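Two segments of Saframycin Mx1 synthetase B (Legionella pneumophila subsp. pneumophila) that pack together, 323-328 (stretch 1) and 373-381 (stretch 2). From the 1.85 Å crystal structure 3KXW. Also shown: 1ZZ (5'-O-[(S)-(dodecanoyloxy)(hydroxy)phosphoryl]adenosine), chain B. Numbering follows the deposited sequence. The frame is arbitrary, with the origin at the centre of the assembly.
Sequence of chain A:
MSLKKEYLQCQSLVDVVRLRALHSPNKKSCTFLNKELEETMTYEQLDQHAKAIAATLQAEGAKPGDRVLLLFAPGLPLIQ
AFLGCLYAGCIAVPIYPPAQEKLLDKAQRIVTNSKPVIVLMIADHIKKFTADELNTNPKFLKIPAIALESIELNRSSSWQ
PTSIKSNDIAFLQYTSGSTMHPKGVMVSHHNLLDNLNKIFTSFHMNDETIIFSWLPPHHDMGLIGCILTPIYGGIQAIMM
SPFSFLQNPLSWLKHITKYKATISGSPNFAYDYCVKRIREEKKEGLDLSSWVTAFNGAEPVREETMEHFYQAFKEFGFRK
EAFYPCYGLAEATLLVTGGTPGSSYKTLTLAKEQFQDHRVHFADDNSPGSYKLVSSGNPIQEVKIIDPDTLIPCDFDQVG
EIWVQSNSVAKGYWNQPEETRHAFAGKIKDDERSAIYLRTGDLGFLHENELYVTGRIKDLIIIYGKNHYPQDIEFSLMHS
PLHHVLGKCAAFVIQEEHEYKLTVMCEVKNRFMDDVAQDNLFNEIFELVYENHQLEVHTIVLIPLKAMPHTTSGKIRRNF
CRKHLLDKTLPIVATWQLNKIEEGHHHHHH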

# COMPACT_ATOMS: atom_id res chain seq x y z
N PHE A 323 2.94 16.96 7.53
CA PHE A 323 2.10 16.16 6.64
C PHE A 323 2.51 16.37 5.21
O PHE A 323 2.70 17.51 4.78
CB PHE A 323 0.62 16.51 6.78
CG PHE A 323 -0.11 15.68 7.80
CD1 PHE A 323 -0.16 14.30 7.68
CD2 PHE A 323 -0.77 16.28 8.85
CE1 PHE A 323 -0.86 13.54 8.60
CE2 PHE A 323 -1.45 15.52 9.78
CZ PHE A 323 -1.51 14.14 9.64
N TYR A 324 2.65 15.26 4.47
CA TYR A 324 3.20 15.30 3.12
C TYR A 324 2.35 14.44 2.20
O TYR A 324 2.65 13.26 2.02
CB TYR A 324 4.64 14.77 3.12
CG TYR A 324 5.38 14.95 1.81
CD1 TYR A 324 6.07 16.11 1.54
CD2 TYR A 324 5.38 13.94 0.86
CE1 TYR A 324 6.77 16.28 0.35
CE2 TYR A 324 6.08 14.10 -0.36
CZ TYR A 324 6.76 15.28 -0.60
OH TYR A 324 7.43 15.44 -1.79
N PRO A 325 1.28 15.03 1.64
CA PRO A 325 0.45 14.34 0.65
C PRO A 325 1.31 13.99 -0.55
O PRO A 325 2.19 14.75 -0.93
CB PRO A 325 -0.60 15.39 0.27
CG PRO A 325 -0.65 16.32 1.44
CD PRO A 325 0.76 16.37 1.97
N CYS A 326 1.07 12.83 -1.15
CA CYS A 326 1.82 12.44 -2.35
C CYS A 326 0.96 11.49 -3.16
O CYS A 326 0.05 10.86 -2.62
CB CYS A 326 3.17 11.78 -1.99
SG CYS A 326 3.13 10.55 -0.68
N TYR A 327 1.29 11.36 -4.44
CA TYR A 327 0.49 10.52 -5.34
C TYR A 327 1.43 9.61 -6.12
O TYR A 327 2.55 9.97 -6.42
CB TYR A 327 -0.29 11.41 -6.31
CG TYR A 327 -0.81 10.68 -7.55
CD1 TYR A 327 -1.97 9.93 -7.50
CD2 TYR A 327 -0.12 10.73 -8.75
CE1 TYR A 327 -2.46 9.26 -8.63
CE2 TYR A 327 -0.60 10.06 -9.87
CZ TYR A 327 -1.76 9.35 -9.81
OH TYR A 327 -2.21 8.70 -10.94
N GLY A 328 0.97 8.40 -6.41
CA GLY A 328 1.72 7.50 -7.26
C GLY A 328 0.97 6.20 -7.48
O GLY A 328 -0.16 6.03 -7.00
N LEU A 373 -10.27 20.04 -1.59
CA LEU A 373 -9.41 19.01 -2.12
C LEU A 373 -7.99 19.33 -1.67
O LEU A 373 -7.62 20.51 -1.59
CB LEU A 373 -9.46 18.96 -3.64
CG LEU A 373 -10.77 18.53 -4.30
CD1 LEU A 373 -10.60 18.50 -5.81
CD2 LEU A 373 -11.25 17.18 -3.77
N VAL A 374 -7.22 18.29 -1.39
CA VAL A 374 -5.85 18.45 -0.94
C VAL A 374 -4.93 18.28 -2.12
O VAL A 374 -5.13 17.38 -2.94
CB VAL A 374 -5.47 17.40 0.12
CG1 VAL A 374 -4.00 17.53 0.49
CG2 VAL A 374 -6.36 17.54 1.37
N SER A 375 -3.92 19.13 -2.21
CA SER A 375 -2.90 18.95 -3.24
C SER A 375 -2.05 17.70 -2.99
O SER A 375 -1.61 17.49 -1.87
CB SER A 375 -1.95 20.15 -3.26
OG SER A 375 -0.89 19.91 -4.16
N SER A 376 -1.82 16.91 -4.03
CA SER A 376 -0.85 15.82 -3.94
C SER A 376 0.57 16.27 -4.33
O SER A 376 1.48 15.44 -4.45
CB SER A 376 -1.28 14.59 -4.78
OG SER A 376 -2.39 13.94 -4.19
N GLY A 377 0.78 17.57 -4.53
CA GLY A 377 2.13 18.07 -4.70
C GLY A 377 2.54 18.35 -6.14
O GLY A 377 1.72 18.32 -7.05
N ASN A 378 3.82 18.64 -6.36
CA ASN A 378 4.28 18.99 -7.68
C ASN A 378 4.61 17.73 -8.45
O ASN A 378 5.02 16.76 -7.84
CB ASN A 378 5.57 19.79 -7.56
CG ASN A 378 5.39 21.08 -6.81
OD1 ASN A 378 4.72 22.00 -7.28
ND2 ASN A 378 5.95 21.14 -5.62
N PRO A 379 4.49 17.76 -9.80
CA PRO A 379 4.95 16.60 -10.59
C PRO A 379 6.43 16.34 -10.38
O PRO A 379 7.26 17.24 -10.59
CB PRO A 379 4.70 17.05 -12.03
CG PRO A 379 3.55 18.03 -11.93
CD PRO A 379 3.80 18.77 -10.63
N ILE A 380 6.78 15.13 -9.95
CA ILE A 380 8.16 14.71 -9.84
C ILE A 380 8.51 13.88 -11.07
O ILE A 380 9.57 14.07 -11.64
CB ILE A 380 8.38 13.90 -8.55
CG1 ILE A 380 8.15 14.82 -7.34
CG2 ILE A 380 9.78 13.26 -8.53
CD1 ILE A 380 7.91 14.08 -6.04
N GLN A 381 7.61 12.97 -11.46
CA GLN A 381 7.62 12.42 -12.80
C GLN A 381 6.83 13.40 -13.65
O GLN A 381 6.02 14.14 -13.12
CB GLN A 381 6.97 11.04 -12.85
CG GLN A 381 7.66 10.03 -11.92
CD GLN A 381 7.22 8.60 -12.17
OE1 GLN A 381 7.05 8.16 -13.32
NE2 GLN A 381 7.02 7.86 -11.09
P 1ZZ B . -1.06 1.21 -6.09
C1 1ZZ B . 9.72 6.89 2.00
N1 1ZZ B . -3.91 6.89 -5.16
O1 1ZZ B . -0.81 3.57 -3.86
C2 1ZZ B . 8.23 6.81 1.63
N2 1ZZ B . -2.24 8.09 -4.28
O2 1ZZ B . 0.17 2.02 -5.33
C3 1ZZ B . 7.96 7.36 0.22
N3 1ZZ B . -5.79 8.71 -4.97
O3 1ZZ B . -0.60 0.77 -7.39
C4 1ZZ B . 6.60 6.88 -0.30
N4 1ZZ B . -4.96 10.73 -3.96
O4 1ZZ B . -1.46 -0.05 -5.17
C5 1ZZ B . 6.07 7.73 -1.47
N5 1ZZ B . -2.74 11.10 -3.33
O5 1ZZ B . -2.42 2.16 -6.23
C6 1ZZ B . 4.66 7.24 -1.82
O6 1ZZ B . -3.98 4.45 -5.61
C7 1ZZ B . 3.76 7.97 -2.85
O7 1ZZ B . -5.75 5.62 -7.61
C8 1ZZ B . 2.30 7.51 -3.04
O8 1ZZ B . -3.85 4.89 -9.02
C9 1ZZ B . 2.28 6.31 -4.00
C10 1ZZ B . 1.11 5.32 -3.77
C11 1ZZ B . 1.38 4.04 -4.61
C12 1ZZ B . 0.03 3.39 -4.96
C13 1ZZ B . -2.35 3.44 -6.83
C14 1ZZ B . -3.61 4.05 -6.80
C15 1ZZ B . -3.73 5.29 -7.75
C16 1ZZ B . -4.75 5.98 -7.28
C17 1ZZ B . -4.52 5.85 -5.85
C18 1ZZ B . -2.51 6.95 -4.78
C19 1ZZ B . -3.52 8.87 -4.27
C20 1ZZ B . -4.47 8.17 -4.83
C21 1ZZ B . -6.05 9.91 -4.52
C22 1ZZ B . -3.82 10.29 -3.84

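Residues 323-328 form an extended strand, and the end-to-end directions of the touching parts (CA of Tyr-324 to CA of Tyr-327, CA of Val-374 to CA of Ile-380) are 71° apart. The nearest pair of CA atoms is Cys-326 and Ser-376, 4.6 Å apart, yet no hydrogen bond links the two stretches, so the contact rests on packing. The carbonyl O of Ser-376 sits 3.7 Å from CA of Cys-326 and equally 3.7 Å from the carbonyl O of Pro-325. Next in line, Gly-377 adopts phi/psi of 101/-171, where a CB would be jammed against the carbonyl O of the preceding residue; the backbone angles alone call for glycine. Its N donates to OG of Ser-375 (2.9 Å), a hydrogen bond within stretch 2.

Pro-325 and Ser-376 bury the most surface here. The CA-to-CB bond of Pro-325 points toward stretch 2; its CB lies 3.2 Å from the carbonyl O of Ser-375 and its CG 3.7 Å from CG1 of Val-374, the latter an apolar contact. Tyr-327 also directs its CA-to-CB bond toward stretch 2, bringing its CB to 3.7 Å from CB of Ser-376, but the end of its side chain leads away. Ligand N2 of 1ZZ approaches the Tyr-327 ring obliquely, 3.7 Å from CD1. Tyr-324 does the reverse: its CA-to-CB bond points away, while the end of the side chain, in the t rotamer, comes nearer, with OH 4.5 Å from CD1 of Ile-380, a loose contact.

The ligand joins the stretches where they do not bond directly. Its amino nitrogen N5 donates to the carbonyl O of Cys-326 (2.9 Å) and, through a weak hydrogen bond, to OG of Ser-376 (3.0 Å). At Gly-328, a CB would clash with ligand C9.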